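PDB 1VZ0: chromosome-partitioning protein Spo0J from Thermus thermophilus HB27, which probably takes part in chromosome partitioning, binding the centromere-like DNA site parS and stimulating the ATPase activity of its partner Soj. Local coordinates for residues Lys97-Thr100 / Asp101-Leu105; Ser119-Glu122 / Glu123-Tyr127; Tyr72-Val75 / Ala76-Arg80; Ala104-Leu107 / Ala108-Asn112; Gly145-Arg148 / Ser149-Ala152. All coordinates share one frame; numbering follows the deposited sequence.

Contact 1: residues Lys97-Thr100 / Asp101-Leu105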
loop_
_atom_site.group_PDB
_atom_site.type_symbol
_atom_site.label_atom_id
_atom_site.label_comp_id
_atom_site.label_asym_id
_atom_site.label_seq_id
_atom_site.Cartn_x
_atom_site.Cartn_y
_atom_site.Cartn_z
ATOM N N LYS C 97 -0.046 -26.483 -8.885
ATOM C CA LYS C 97 1.087 -26.369 -9.801
ATOM C C LYS C 97 2.386 -26.685 -9.075
ATOM O O LYS C 97 2.622 -26.176 -7.981
ATOM C CB LYS C 97 1.178 -24.961 -10.388
ATOM C CG LYS C 97 0.207 -24.691 -11.513
ATOM C CD LYS C 97 0.583 -23.417 -12.244
ATOM C CE LYS C 97 -0.263 -23.228 -13.489
ATOM N NZ LYS C 97 0.166 -22.034 -14.273
ATOM N N ASP C 98 3.219 -27.533 -9.676
ATOM C CA ASP C 98 4.499 -27.898 -9.078
ATOM C C ASP C 98 5.441 -26.723 -9.237
ATOM O O ASP C 98 5.872 -26.413 -10.345
ATOM C CB ASP C 98 5.099 -29.128 -9.767
ATOM C CG ASP C 98 4.379 -30.408 -9.410
ATOM O OD1 ASP C 98 4.798 -31.477 -9.903
ATOM O OD2 ASP C 98 3.400 -30.347 -8.636
ATOM N N LEU C 99 5.760 -26.074 -8.122
ATOM C CA LEU C 99 6.632 -24.912 -8.131
ATOM C C LEU C 99 7.749 -25.046 -7.110
ATOM O O LEU C 99 7.508 -25.445 -5.966
ATOM C CB LEU C 99 5.821 -23.657 -7.807
ATOM C CG LEU C 99 4.606 -23.314 -8.670
ATOM C CD1 LEU C 99 3.824 -22.174 -8.025
ATOM C CD2 LEU C 99 5.060 -22.926 -10.062
ATOM N N THR C 100 8.971 -24.714 -7.520
ATOM C CA THR C 100 10.097 -24.774 -6.599
ATOM C C THR C 100 9.989 -23.556 -5.680
ATOM O O THR C 100 9.266 -22.600 -5.983
ATOM C CB THR C 100 11.457 -24.724 -7.339
ATOM O OG1 THR C 100 11.625 -23.444 -7.966
ATOM C CG2 THR C 100 11.522 -25.817 -8.402
ATOM N N ASP C 101 10.695 -23.590 -4.559
ATOM C CA ASP C 101 10.657 -22.473 -3.627
ATOM C C ASP C 101 10.941 -21.171 -4.359
ATOM O O ASP C 101 10.263 -20.160 -4.165
ATOM C CB ASP C 101 11.689 -22.683 -2.522
ATOM C CG ASP C 101 11.363 -23.880 -1.646
ATOM O OD1 ASP C 101 12.126 -24.159 -0.698
ATOM O OD2 ASP C 101 10.337 -24.544 -1.909
ATOM N N ARG C 102 11.948 -21.219 -5.216
ATOM C CA ARG C 102 12.367 -20.072 -5.995
ATOM C C ARG C 102 11.248 -19.509 -6.887
ATOM O O ARG C 102 11.067 -18.289 -6.963
ATOM C CB ARG C 102 13.591 -20.480 -6.817
ATOM C CG ARG C 102 14.141 -19.431 -7.739
ATOM C CD ARG C 102 15.356 -19.979 -8.465
ATOM N NE ARG C 102 15.586 -19.298 -9.734
ATOM C CZ ARG C 102 15.809 -17.996 -9.843
ATOM N NH1 ARG C 102 15.831 -17.245 -8.750
ATOM N NH2 ARG C 102 16.001 -17.447 -11.037
ATOM N N GLU C 103 10.493 -20.387 -7.547
ATOM C CA GLU C 103 9.403 -19.943 -8.419
ATOM C C GLU C 103 8.275 -19.352 -7.581
ATOM O O GLU C 103 7.637 -18.376 -7.979
ATOM C CB GLU C 103 8.828 -21.108 -9.244
ATOM C CG GLU C 103 9.839 -21.913 -10.061
ATOM C CD GLU C 103 9.182 -23.041 -10.845
ATOM O OE1 GLU C 103 8.692 -22.778 -11.965
ATOM O OE2 GLU C 103 9.140 -24.182 -10.330
ATOM N N ALA C 104 8.020 -19.964 -6.427
ATOM C CA ALA C 104 6.956 -19.510 -5.544
ATOM C C ALA C 104 7.254 -18.096 -5.066
ATOM O O ALA C 104 6.356 -17.257 -4.973
ATOM C CB ALA C 104 6.818 -20.446 -4.363
ATOM N N LEU C 105 8.521 -17.838 -4.769
ATOM C CA LEU C 105 8.940 -16.520 -4.312
ATOM C C LEU C 105 8.792 -15.529 -5.458
ATOM O O LEU C 105 8.282 -14.423 -5.281
ATOM C CB LEU C 105 10.397 -16.550 -3.868
ATOM C CG LEU C 105 10.786 -15.692 -2.665
ATOM C CD1 LEU C 105 12.289 -15.449 -2.718
ATOM C CD2 LEU C 105 10.035 -14.369 -2.670
#
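T100 and E103 reach for each other's backbone across the first turn of helix 101-114, and their side chains cross obliquely as they pass. OG1 of T100 sits in the crowded position between its own N and C, which turns it back over the opening turn, where it accepts from E103 N at 3.3 Å. With CG beside its own N (chi1 -54°) and extended beyond, the E103 chain reaches back to the incoming loop, and OE2 accepts from T100 N at 2.9 Å. That bond is nearly straight, with an N-H...O angle of 167°, but the donor meets the anti side of OE2 and stands 26° out of the carboxylate plane. The two chains lie close where they pass, CG of E103 being 3.2 Å from OG1 of T100, while CG2 of the threonine borders OE2. L99 borders the carboxylate too: its CA is 3.4 Å from E103 OE2, and its CD2 approaches E103 OE1 at 4.1 Å. The regular helix pattern starts at T100 O, which receives A104 N at 2.9 Å. Beyond this turn, R66 joins helix start and loop to strand 63-68, pairing with D101 OD2 in a salt bridge and donating to L99 O. A bound magnesium ion lies about 4 Å from the E103 side chain. The reciprocal pair of bonds, OG1 accepting from E103 N and OE2 accepting from T100 N, meets the definition of a capping box with T100 as N-cap, where the chain passes from strand 91-96 into helix 101-114 of the ParB N-terminal domain.

Contact 2: residues Ser119-Glu122 / Glu123-Tyr127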
loop_
_atom_site.group_PDB
_atom_site.type_symbol
_atom_site.label_atom_id
_atom_site.label_comp_id
_atom_site.label_asym_id
_atom_site.label_seq_id
_atom_site.Cartn_x
_atom_site.Cartn_y
_atom_site.Cartn_z
ATOM N N SER C 119 3.842 1.430 -4.103
ATOM C CA SER C 119 4.409 2.778 -4.037
ATOM C C SER C 119 5.634 2.618 -4.941
ATOM O O SER C 119 6.094 1.496 -5.155
ATOM C CB SER C 119 4.865 3.128 -2.623
ATOM O OG SER C 119 6.070 2.468 -2.291
ATOM N N PRO C 120 6.172 3.714 -5.496
ATOM C CA PRO C 120 7.338 3.481 -6.347
ATOM C C PRO C 120 8.551 2.899 -5.616
ATOM O O PRO C 120 9.422 2.298 -6.242
ATOM C CB PRO C 120 7.599 4.856 -6.967
ATOM C CG PRO C 120 7.001 5.813 -5.982
ATOM C CD PRO C 120 5.743 5.122 -5.550
ATOM N N VAL C 121 8.604 3.051 -4.296
ATOM C CA VAL C 121 9.733 2.512 -3.535
ATOM C C VAL C 121 9.607 0.989 -3.436
ATOM O O VAL C 121 10.580 0.254 -3.626
ATOM C CB VAL C 121 9.801 3.110 -2.108
ATOM C CG1 VAL C 121 10.985 2.526 -1.353
ATOM C CG2 VAL C 121 9.931 4.620 -2.184
ATOM N N GLU C 122 8.401 0.521 -3.144
ATOM C CA GLU C 122 8.156 -0.909 -3.045
ATOM C C GLU C 122 8.360 -1.524 -4.415
ATOM O O GLU C 122 8.838 -2.651 -4.537
ATOM C CB GLU C 122 6.730 -1.180 -2.590
ATOM C CG GLU C 122 6.387 -0.605 -1.240
ATOM C CD GLU C 122 4.983 -0.975 -0.826
ATOM O OE1 GLU C 122 4.771 -2.140 -0.423
ATOM O OE2 GLU C 122 4.088 -0.109 -0.921
ATOM N N GLU C 123 7.986 -0.775 -5.443
ATOM C CA GLU C 123 8.149 -1.247 -6.800
ATOM C C GLU C 123 9.627 -1.550 -7.021
ATOM O O GLU C 123 9.979 -2.612 -7.521
ATOM C CB GLU C 123 7.689 -0.186 -7.792
ATOM C CG GLU C 123 7.723 -0.649 -9.230
ATOM C CD GLU C 123 7.508 0.490 -10.217
ATOM O OE1 GLU C 123 7.575 0.236 -11.437
ATOM O OE2 GLU C 123 7.275 1.638 -9.771
ATOM N N ALA C 124 10.484 -0.604 -6.637
ATOM C CA ALA C 124 11.922 -0.760 -6.791
ATOM C C ALA C 124 12.467 -1.937 -5.977
ATOM O O ALA C 124 13.281 -2.700 -6.477
ATOM C CB ALA C 124 12.638 0.532 -6.396
ATOM N N ARG C 125 12.017 -2.091 -4.733
ATOM C CA ARG C 125 12.498 -3.193 -3.899
ATOM C C ARG C 125 12.130 -4.540 -4.517
ATOM O O ARG C 125 12.893 -5.510 -4.420
ATOM C CB ARG C 125 11.928 -3.103 -2.475
ATOM C CG ARG C 125 12.365 -1.875 -1.693
ATOM C CD ARG C 125 11.798 -1.893 -0.275
ATOM N NE ARG C 125 12.021 -0.620 0.403
ATOM C CZ ARG C 125 13.210 -0.174 0.797
ATOM N NH1 ARG C 125 13.303 1.006 1.396
ATOM N NH2 ARG C 125 14.301 -0.905 0.610
ATOM N N GLY C 126 10.955 -4.590 -5.139
ATOM C CA GLY C 126 10.502 -5.809 -5.781
ATOM C C GLY C 126 11.406 -6.173 -6.943
ATOM O O GLY C 126 11.867 -7.309 -7.049
ATOM N N TYR C 127 11.673 -5.207 -7.815
ATOM C CA TYR C 127 12.535 -5.454 -8.968
ATOM C C TYR C 127 13.901 -5.923 -8.486
ATOM O O TYR C 127 14.458 -6.884 -9.014
ATOM C CB TYR C 127 12.708 -4.181 -9.799
ATOM C CG TYR C 127 11.436 -3.679 -10.442
ATOM C CD1 TYR C 127 11.382 -2.401 -10.994
ATOM C CD2 TYR C 127 10.287 -4.473 -10.494
ATOM C CE1 TYR C 127 10.219 -1.917 -11.576
ATOM C CE2 TYR C 127 9.114 -4.003 -11.076
ATOM C CZ TYR C 127 9.086 -2.723 -11.611
ATOM O OH TYR C 127 7.919 -2.229 -12.141
HETATM O O HOH W 1 9.551 3.014 -8.930
#
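E123 N donates to S119 O at 3.0 Å, the first of four successive i to i+4 bonds that wind 119-122 into 123-127; A124, R125 and G126 follow on P120, V121 and E122. These are the first two turns of helix 120-132, in the ParB helix-turn-helix domain, and S119 is its N-cap. OG of S119 accepts from E122 N at 3.2 Å in an almost straight bond (170°) and weakly from V121 N, and it is also hydrogen-bonded to E169, so the cap is tied to helix 162-169. Among the side chains, V121 and R125 lie side by side and point the same way. CG1 of V121, held anti to its own N (chi1 -180°), touches NE of R125 at 3.7 Å, while the arginine CG rests 3.4 Å from V121 O. L165 and, from the second subunit, S46 also meet R125. An alanine at R125 removes the chain alongside V121 CG1 and is likely to open a gap toward L165 and S46 of the second subunit. E122 turns outward to a salt bridge with R39 of that subunit. E123 extends the other way, its CB lying 3.4 Å from P120 O, and its OE1 has a short but weak bond with Y127 OH. One water bridges the turn, donating to both P120 O and E123 OE2 at 2.8 Å each.

Contact 3: residues Tyr72-Val75 / Ala76-Arg80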
loop_
_atom_site.group_PDB
_atom_site.type_symbol
_atom_site.label_atom_id
_atom_site.label_comp_id
_atom_site.label_asym_id
_atom_site.label_seq_id
_atom_site.Cartn_x
_atom_site.Cartn_y
_atom_site.Cartn_z
ATOM N N TYR C 72 -1.404 -29.065 0.532
ATOM C CA TYR C 72 -0.903 -27.967 -0.294
ATOM C C TYR C 72 -0.473 -26.730 0.491
ATOM O O TYR C 72 -0.749 -26.598 1.682
ATOM C CB TYR C 72 -1.963 -27.532 -1.305
ATOM C CG TYR C 72 -2.690 -28.664 -1.982
ATOM C CD1 TYR C 72 -3.724 -29.337 -1.335
ATOM C CD2 TYR C 72 -2.354 -29.055 -3.275
ATOM C CE1 TYR C 72 -4.410 -30.371 -1.961
ATOM C CE2 TYR C 72 -3.032 -30.086 -3.910
ATOM C CZ TYR C 72 -4.059 -30.737 -3.249
ATOM O OH TYR C 72 -4.743 -31.742 -3.883
ATOM N N GLU C 73 0.198 -25.823 -0.211
ATOM C CA GLU C 73 0.681 -24.572 0.358
ATOM C C GLU C 73 0.218 -23.442 -0.559
ATOM O O GLU C 73 0.402 -23.510 -1.771
ATOM C CB GLU C 73 2.207 -24.590 0.440
ATOM C CG GLU C 73 2.835 -23.329 1.015
ATOM C CD GLU C 73 4.345 -23.446 1.134
ATOM O OE1 GLU C 73 4.860 -23.690 2.245
ATOM O OE2 GLU C 73 5.023 -23.309 0.103
ATOM N N LEU C 74 -0.389 -22.414 0.022
ATOM C CA LEU C 74 -0.885 -21.278 -0.750
ATOM C C LEU C 74 0.263 -20.582 -1.467
ATOM O O LEU C 74 1.309 -20.345 -0.874
ATOM C CB LEU C 74 -1.570 -20.276 0.177
ATOM C CG LEU C 74 -2.850 -19.582 -0.303
ATOM C CD1 LEU C 74 -2.820 -18.131 0.175
ATOM C CD2 LEU C 74 -2.977 -19.642 -1.823
ATOM N N VAL C 75 0.063 -20.254 -2.739
ATOM C CA VAL C 75 1.096 -19.589 -3.531
ATOM C C VAL C 75 0.640 -18.195 -3.977
ATOM O O VAL C 75 1.465 -17.298 -4.187
ATOM C CB VAL C 75 1.477 -20.447 -4.772
ATOM C CG1 VAL C 75 2.431 -19.686 -5.678
ATOM C CG2 VAL C 75 2.132 -21.742 -4.313
ATOM N N ALA C 76 -0.673 -18.021 -4.119
ATOM C CA ALA C 76 -1.242 -16.733 -4.517
ATOM C C ALA C 76 -2.711 -16.627 -4.113
ATOM O O ALA C 76 -3.457 -17.597 -4.218
ATOM C CB ALA C 76 -1.097 -16.533 -6.021
ATOM N N GLY C 77 -3.116 -15.439 -3.662
ATOM C CA GLY C 77 -4.493 -15.208 -3.248
ATOM C C GLY C 77 -4.674 -15.268 -1.740
ATOM O O GLY C 77 -5.627 -15.867 -1.237
ATOM N N GLU C 78 -3.766 -14.629 -1.010
ATOM C CA GLU C 78 -3.824 -14.634 0.444
ATOM C C GLU C 78 -5.165 -14.128 0.998
ATOM O O GLU C 78 -5.762 -14.786 1.844
ATOM C CB GLU C 78 -2.662 -13.809 1.018
ATOM C CG GLU C 78 -2.307 -14.121 2.486
ATOM C CD GLU C 78 -1.542 -15.439 2.660
ATOM O OE1 GLU C 78 -0.533 -15.621 1.945
ATOM O OE2 GLU C 78 -1.932 -16.282 3.509
ATOM N N ARG C 79 -5.644 -12.977 0.531
ATOM C CA ARG C 79 -6.914 -12.449 1.036
ATOM C C ARG C 79 -8.090 -13.342 0.678
ATOM O O ARG C 79 -9.006 -13.546 1.480
ATOM C CB ARG C 79 -7.150 -11.022 0.530
ATOM C CG ARG C 79 -6.551 -9.985 1.477
ATOM C CD ARG C 79 -6.668 -8.554 0.971
ATOM N NE ARG C 79 -8.037 -8.040 0.936
ATOM C CZ ARG C 79 -8.695 -7.526 1.974
ATOM N NH1 ARG C 79 -9.935 -7.091 1.804
ATOM N NH2 ARG C 79 -8.127 -7.437 3.173
ATOM N N ARG C 80 -8.056 -13.876 -0.534
ATOM C CA ARG C 80 -9.098 -14.771 -0.994
ATOM C C ARG C 80 -9.095 -15.955 -0.017
ATOM O O ARG C 80 -10.138 -16.377 0.489
ATOM C CB ARG C 80 -8.766 -15.246 -2.414
ATOM C CG ARG C 80 -9.929 -15.193 -3.384
ATOM C CD ARG C 80 -9.885 -13.985 -4.302
ATOM N NE ARG C 80 -8.927 -14.147 -5.391
ATOM C CZ ARG C 80 -8.853 -13.347 -6.455
ATOM N NH1 ARG C 80 -9.681 -12.315 -6.586
ATOM N NH2 ARG C 80 -7.943 -13.576 -7.391
#
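OE2 of E78 forms a salt bridge with R82 and OE1 a weak hydrogen bond with Q37 of the second subunit, and the same OE1 comes within 3.8 Å of CD1 of L74. E78 arrives there because its CG stands anti to its N and the chain then bends at chi2 (75°), bringing the acid back toward the strand end. CD1 of L74 also packs 3.6 Å from CA of E78. The other branch, CD2, presses on the backbone two residues on, 3.2 Å from A76 O and 3.6 Å from A76 N. This is close packing for a methyl, and both chi1 (-141°) and chi2 of L74 are off staggered values. Strand 71-76 leaves the sheet through a classic beta bulge: V75 and A76 both face L64 of strand 63-68 and both hydrogen-bond to its backbone. G77 then takes the N-cap position of helix 78-86 with a positive phi of 100°, where a side chain would be driven against the carbonyl O of A76. G77 to R80 spell the GERR sequence known from the ParB N-terminal domain. With L74 cut back to an alanine, both methyls are gone, and a gap would probably open beside A76 O and the CA of E78. N34 of the second subunit packs against both L74 and E78.

Contact 4: residues Ala104-Leu107 / Ala108-Asn112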
loop_
_atom_site.group_PDB
_atom_site.type_symbol
_atom_site.label_atom_id
_atom_site.label_comp_id
_atom_site.label_asym_id
_atom_site.label_seq_id
_atom_site.Cartn_x
_atom_site.Cartn_y
_atom_site.Cartn_z
ATOM N N ALA C 104 8.020 -19.964 -6.427
ATOM C CA ALA C 104 6.956 -19.510 -5.544
ATOM C C ALA C 104 7.254 -18.096 -5.066
ATOM O O ALA C 104 6.356 -17.257 -4.973
ATOM C CB ALA C 104 6.818 -20.446 -4.363
ATOM N N LEU C 105 8.521 -17.838 -4.769
ATOM C CA LEU C 105 8.940 -16.520 -4.312
ATOM C C LEU C 105 8.792 -15.529 -5.458
ATOM O O LEU C 105 8.282 -14.423 -5.281
ATOM C CB LEU C 105 10.397 -16.550 -3.868
ATOM C CG LEU C 105 10.786 -15.692 -2.665
ATOM C CD1 LEU C 105 12.289 -15.449 -2.718
ATOM C CD2 LEU C 105 10.035 -14.369 -2.670
ATOM N N GLU C 106 9.251 -15.936 -6.635
ATOM C CA GLU C 106 9.162 -15.093 -7.812
ATOM C C GLU C 106 7.691 -14.736 -8.062
ATOM O O GLU C 106 7.367 -13.587 -8.364
ATOM C CB GLU C 106 9.771 -15.824 -9.016
ATOM C CG GLU C 106 9.597 -15.117 -10.358
ATOM C CD GLU C 106 10.375 -15.786 -11.496
ATOM O OE1 GLU C 106 10.140 -15.427 -12.674
ATOM O OE2 GLU C 106 11.222 -16.661 -11.213
ATOM N N LEU C 107 6.798 -15.711 -7.916
ATOM C CA LEU C 107 5.383 -15.444 -8.129
ATOM C C LEU C 107 4.862 -14.478 -7.069
ATOM O O LEU C 107 4.078 -13.585 -7.370
ATOM C CB LEU C 107 4.568 -16.742 -8.096
ATOM C CG LEU C 107 4.618 -17.620 -9.352
ATOM C CD1 LEU C 107 3.830 -18.900 -9.100
ATOM C CD2 LEU C 107 4.049 -16.861 -10.549
ATOM N N ALA C 108 5.299 -14.652 -5.828
ATOM C CA ALA C 108 4.846 -13.770 -4.758
ATOM C C ALA C 108 5.273 -12.331 -5.041
ATOM O O ALA C 108 4.498 -11.393 -4.860
ATOM C CB ALA C 108 5.401 -14.225 -3.418
ATOM N N LEU C 109 6.509 -12.161 -5.489
ATOM C CA LEU C 109 7.005 -10.834 -5.800
ATOM C C LEU C 109 6.239 -10.245 -6.977
ATOM O O LEU C 109 5.834 -9.087 -6.935
ATOM C CB LEU C 109 8.501 -10.883 -6.117
ATOM C CG LEU C 109 9.389 -11.211 -4.914
ATOM C CD1 LEU C 109 10.792 -11.565 -5.390
ATOM C CD2 LEU C 109 9.418 -10.030 -3.944
ATOM N N VAL C 110 6.020 -11.048 -8.014
ATOM C CA VAL C 110 5.310 -10.577 -9.200
ATOM C C VAL C 110 3.851 -10.183 -8.935
ATOM O O VAL C 110 3.397 -9.142 -9.420
ATOM C CB VAL C 110 5.374 -11.633 -10.347
ATOM C CG1 VAL C 110 4.442 -11.243 -11.493
ATOM C CG2 VAL C 110 6.807 -11.730 -10.870
ATOM N N GLU C 111 3.113 -10.983 -8.167
ATOM C CA GLU C 111 1.714 -10.638 -7.917
ATOM C C GLU C 111 1.649 -9.366 -7.081
ATOM O O GLU C 111 0.729 -8.558 -7.198
ATOM C CB GLU C 111 0.961 -11.769 -7.201
ATOM C CG GLU C 111 1.317 -11.972 -5.746
ATOM C CD GLU C 111 0.259 -12.766 -4.975
ATOM O OE1 GLU C 111 0.610 -13.357 -3.934
ATOM O OE2 GLU C 111 -0.920 -12.791 -5.392
ATOM N N ASN C 112 2.650 -9.189 -6.236
ATOM C CA ASN C 112 2.717 -8.013 -5.401
ATOM C C ASN C 112 2.964 -6.776 -6.275
ATOM O O ASN C 112 2.336 -5.730 -6.086
ATOM C CB ASN C 112 3.844 -8.191 -4.400
ATOM C CG ASN C 112 3.610 -7.432 -3.131
ATOM O OD1 ASN C 112 3.780 -6.216 -3.079
ATOM N ND2 ASN C 112 3.204 -8.147 -2.088
#
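L105 lays its CD2 methyl against the branch point of L109 one turn on, 3.9 Å from CG and 4.0 Å from CD1, with the two side chains running at a slant to one another. L109 carries CG anti to its carbonyl carbon (chi1 -69°), which also brings that atom to 3.4 Å from L105 O. The same turn is closed by L109 N, which donates to L105 O at 2.9 Å, the donor standing nearly in line with the C=O bond. On a neighbouring flank, V110 sets CG2 only 3.2 Å from E106 O, while its N donates to that same oxygen; the extended E106 chain carries its acid to a salt bridge with R143. E111 is turned differently: its CG stands between N and C (chi1 72°), close to L107 O, and the extended chain takes OE2 to R170 of the second subunit. CB of A108 lies 3.4 Å from L105 O. Apolar groups therefore cover carbonyl oxygens already occupied by N-H donors of the helix. Outside the turn, helix 101-114 packs L109 on A129 and L130 of helix 120-132 and, with A108, on P38 of the second subunit, while its E106 and E111 carboxylates pair with arginines beyond the two segments, one in the same chain and one in the second subunit.

Contact 5: residues Gly145-Arg148 / Ser149-Ala152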
loop_
_atom_site.group_PDB
_atom_site.type_symbol
_atom_site.label_atom_id
_atom_site.label_comp_id
_atom_site.label_asym_id
_atom_site.label_seq_id
_atom_site.Cartn_x
_atom_site.Cartn_y
_atom_site.Cartn_z
ATOM N N GLY C 145 5.328 -6.527 -17.286
ATOM C CA GLY C 145 4.736 -5.750 -18.360
ATOM C C GLY C 145 5.124 -4.283 -18.396
ATOM O O GLY C 145 4.258 -3.410 -18.478
ATOM N N LYS C 146 6.424 -4.008 -18.340
ATOM C CA LYS C 146 6.919 -2.637 -18.375
ATOM C C LYS C 146 8.239 -2.573 -19.133
ATOM O O LYS C 146 8.885 -3.599 -19.348
ATOM C CB LYS C 146 7.091 -2.105 -16.949
ATOM C CG LYS C 146 5.787 -2.088 -16.169
ATOM C CD LYS C 146 5.942 -1.520 -14.780
ATOM C CE LYS C 146 4.615 -1.562 -14.039
ATOM N NZ LYS C 146 4.697 -0.929 -12.691
ATOM N N ALA C 147 8.632 -1.372 -19.544
ATOM C CA ALA C 147 9.875 -1.196 -20.285
ATOM C C ALA C 147 11.089 -1.412 -19.391
ATOM O O ALA C 147 11.034 -1.168 -18.185
ATOM C CB ALA C 147 9.919 0.190 -20.894
ATOM N N ARG C 148 12.185 -1.874 -19.985
ATOM C CA ARG C 148 13.403 -2.108 -19.229
ATOM C C ARG C 148 13.848 -0.813 -18.550
ATOM O O ARG C 148 14.359 -0.830 -17.429
ATOM C CB ARG C 148 14.523 -2.614 -20.145
ATOM C CG ARG C 148 15.786 -2.968 -19.379
ATOM C CD ARG C 148 16.993 -3.148 -20.275
ATOM N NE ARG C 148 18.201 -3.318 -19.473
ATOM C CZ ARG C 148 19.429 -3.439 -19.966
ATOM N NH1 ARG C 148 20.459 -3.589 -19.142
ATOM N NH2 ARG C 148 19.631 -3.412 -21.277
ATOM N N SER C 149 13.646 0.309 -19.234
ATOM C CA SER C 149 14.029 1.608 -18.698
ATOM C C SER C 149 13.216 1.940 -17.450
ATOM O O SER C 149 13.719 2.585 -16.530
ATOM C CB SER C 149 13.832 2.702 -19.750
ATOM O OG SER C 149 12.462 2.847 -20.077
ATOM N N THR C 150 11.961 1.508 -17.416
ATOM C CA THR C 150 11.119 1.762 -16.255
ATOM C C THR C 150 11.684 1.037 -15.035
ATOM O O THR C 150 11.680 1.572 -13.926
ATOM C CB THR C 150 9.674 1.286 -16.487
ATOM O OG1 THR C 150 9.068 2.078 -17.513
ATOM C CG2 THR C 150 8.853 1.423 -15.214
ATOM N N VAL C 151 12.170 -0.180 -15.250
ATOM C CA VAL C 151 12.749 -0.977 -14.175
ATOM C C VAL C 151 14.066 -0.383 -13.691
ATOM O O VAL C 151 14.304 -0.285 -12.485
ATOM C CB VAL C 151 13.003 -2.425 -14.638
ATOM C CG1 VAL C 151 13.734 -3.210 -13.555
ATOM C CG2 VAL C 151 11.687 -3.085 -14.970
ATOM N N ALA C 152 14.918 0.011 -14.631
ATOM C CA ALA C 152 16.214 0.591 -14.289
ATOM C C ALA C 152 16.026 1.881 -13.498
ATOM O O ALA C 152 16.729 2.131 -12.515
ATOM C CB ALA C 152 17.027 0.863 -15.559
#
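A147 caps, and R148 and S149 begin, helix 148-156, the second helix of the inferred DNA-binding helix-turn-helix motif. A147 O serves two donors of the first turn. V151 N lies in the plane of the carbonyl at 3.3 Å, whereas T150 N, although nearer at 2.9 Å, meets it at a poor angle (125°) and gives a weak bond. R148 O accepts from A152 N at 3.0 Å, likewise in the carbonyl plane. The R148 side chain points out of the turn: CG is anti to N (chi1 -176°) and the chain stays extended to NE, while its CB and CG lie nearest the next peptide, CB 3.2 Å from S149 N. Its far end makes a long, weak ion pair with E138 of helix 137-144, and Q137 touches its flank. S149 turns its OG back toward the loop, occupying the place between N and C (chi1 65°), 3.8 Å from A147 CB; OG1 of T150 lies near the same methyl. Before the cap, G145 closes helix 137-144 in a Schellman motif, and its positive phi suits a residue without a side chain. V151 packs on Y127 of helix 120-132 and A141 of helix 137-144. K146 is long and extended, sending NZ to a long, weak ion pair with E123 OE1, and it crosses T150 at about a right angle, CD lying 4.2 Å from CG2.

How the contacts relate
From the N terminus, contact 3 comes first, turning strand 71-76 into helix 78-86; contact 1 then opens helix 101-114, contact 4 continues it, contact 2 opens helix 120-132 and contact 5 opens helix 148-156. Each is one continuous stretch, so no long loop is closed and none encloses another; contacts 1 and 4 overlap at A104 and L105. L99, V75 and L107 meet one another, uniting contacts 1, 3 and 4 in the ParB N-terminal domain. Contacts 2 and 5 touch within the helix-turn-helix domain, where Y127 meets V151 and K146 meets both E123 and Y127. Contacts 2 and 4 pass about 5 Å apart at their nearest atoms. Contacts 1 to 4 also meet the second subunit.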